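PDB 4JO7: nucleoporin p58/p45 from Homo sapiens, which probably serves as a structural component of the nuclear pore complex, through which proteins and RNA cross the nuclear envelope. Local coordinates for residues F[25-29]-F[46-50]. Sequence-based numbering, arbitrary orientation.
Sequences IEELE and LSMAM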
# COMPACT_ATOMS: atom_id res chain seq x y z
N ILE F 25 -8.30 -11.74 22.70
CA ILE F 25 -7.10 -12.58 22.64
C ILE F 25 -6.34 -12.54 23.96
O ILE F 25 -5.80 -13.55 24.40
CB ILE F 25 -6.17 -12.15 21.49
CG1 ILE F 25 -6.79 -12.57 20.15
CG2 ILE F 25 -4.79 -12.79 21.65
CD1 ILE F 25 -5.99 -12.15 18.94
N GLU F 26 -6.32 -11.38 24.60
CA GLU F 26 -5.65 -11.24 25.89
C GLU F 26 -6.30 -12.12 26.94
O GLU F 26 -5.62 -12.67 27.81
CB GLU F 26 -5.66 -9.78 26.34
CG GLU F 26 -4.92 -9.53 27.65
CD GLU F 26 -3.45 -9.91 27.58
OE1 GLU F 26 -2.93 -10.08 26.46
OE2 GLU F 26 -2.81 -10.03 28.65
N GLU F 27 -7.62 -12.27 26.86
CA GLU F 27 -8.34 -13.10 27.82
C GLU F 27 -8.13 -14.58 27.53
O GLU F 27 -8.13 -15.41 28.45
CB GLU F 27 -9.83 -12.77 27.81
CG GLU F 27 -10.64 -13.55 28.85
CD GLU F 27 -10.12 -13.35 30.26
OE1 GLU F 27 -9.37 -12.38 30.49
OE2 GLU F 27 -10.46 -14.17 31.14
N LEU F 28 -7.95 -14.92 26.26
CA LEU F 28 -7.63 -16.28 25.87
C LEU F 28 -6.25 -16.67 26.39
O LEU F 28 -5.99 -17.83 26.69
CB LEU F 28 -7.66 -16.43 24.35
CG LEU F 28 -8.93 -16.98 23.69
CD1 LEU F 28 -10.14 -16.92 24.61
CD2 LEU F 28 -9.20 -16.23 22.39
N GLU F 29 -5.36 -15.68 26.49
CA GLU F 29 -3.97 -15.94 26.84
C GLU F 29 -3.75 -16.19 28.33
O GLU F 29 -3.06 -17.14 28.70
CB GLU F 29 -3.08 -14.78 26.38
CG GLU F 29 -2.81 -14.78 24.90
CD GLU F 29 -1.95 -13.61 24.48
OE1 GLU F 29 -2.10 -12.52 25.07
OE2 GLU F 29 -1.11 -13.79 23.57
N LEU F 46 3.99 -14.48 26.09
CA LEU F 46 3.08 -14.59 24.95
C LEU F 46 2.32 -13.29 24.77
O LEU F 46 2.15 -12.81 23.65
CB LEU F 46 2.11 -15.75 25.16
CG LEU F 46 2.70 -17.15 25.00
CD1 LEU F 46 1.77 -18.17 25.60
CD2 LEU F 46 2.95 -17.47 23.54
N SER F 47 1.88 -12.71 25.88
CA SER F 47 1.11 -11.47 25.85
C SER F 47 1.91 -10.32 25.24
O SER F 47 1.39 -9.56 24.43
CB SER F 47 0.66 -11.08 27.26
OG SER F 47 -0.16 -12.09 27.83
N MSE F 48 3.19 -10.23 25.61
CA MSE F 48 4.06 -9.19 25.07
C MSE F 48 4.22 -9.37 23.59
O MSE F 48 4.13 -8.38 22.83
CB MSE F 48 5.42 -9.28 25.75
CG MSE F 48 5.38 -8.67 27.15
SE MSE F 48 7.12 -8.89 28.03
CE MSE F 48 8.17 -7.67 26.89
N ALA F 49 4.45 -10.61 23.16
CA ALA F 49 4.59 -10.92 21.74
C ALA F 49 3.32 -10.56 20.96
O ALA F 49 3.40 -9.96 19.87
CB ALA F 49 4.93 -12.38 21.54
N MSE F 50 2.17 -10.90 21.52
CA MSE F 50 0.90 -10.61 20.87
C MSE F 50 0.68 -9.13 20.77
O MSE F 50 0.12 -8.65 19.76
CB MSE F 50 -0.24 -11.23 21.69
CG MSE F 50 -1.59 -10.96 21.04
SE MSE F 50 -1.57 -11.58 19.17
CE MSE F 50 -1.21 -13.48 19.52
O HOH W 1 -1.41 -9.81 24.25
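The carboxylate of E29 is a flat plate slipped between the helices: the CA and OG of S47 lie over one face, and CG2 of I25, from its own helix, covers the other at 4.1 Å from E29 CD. At the OE2 edge stands CB of M50, 3.3 Å away. The carboxylate of E26 is turned almost perpendicular to that of E29 and presents its open end to S47, whose OG lies slightly off its plane, 3.5 Å from E26 OE2. With CG anti to the carbonyl carbon (chi1 -77°) and the chain extended beyond it, E29 reaches across the gap, a span that suits a long acidic residue. Its OE2 accepts a hydrogen bond from Y81 of the second subunit. Serine is small enough to admit both carboxylates, and its OG bonds back to P43 O.

The two acids come close, E26 OE1 lying 2.9 Å from E29 OE1, which probably raises the pKa of one of them. A water donates to E26 OE1 (2.7 Å) or S47 O (2.8 Å). Beside the E29 carboxylate, CG2 of I25 meets CG of M50 at 3.7 Å, the side chains crossing at about a right angle, and the selenomethionine packs on the same Y81. Replacing E29 with alanine would probably leave that tyrosine hydroxyl without its acceptor and open a gap between I25 and S47. The segment axes, 10.4 Å apart at 162°, mark the closed end of an antiparallel helical hairpin, flanked by a second copy and by a chain of another protein, consistent with the predicted coiled coil.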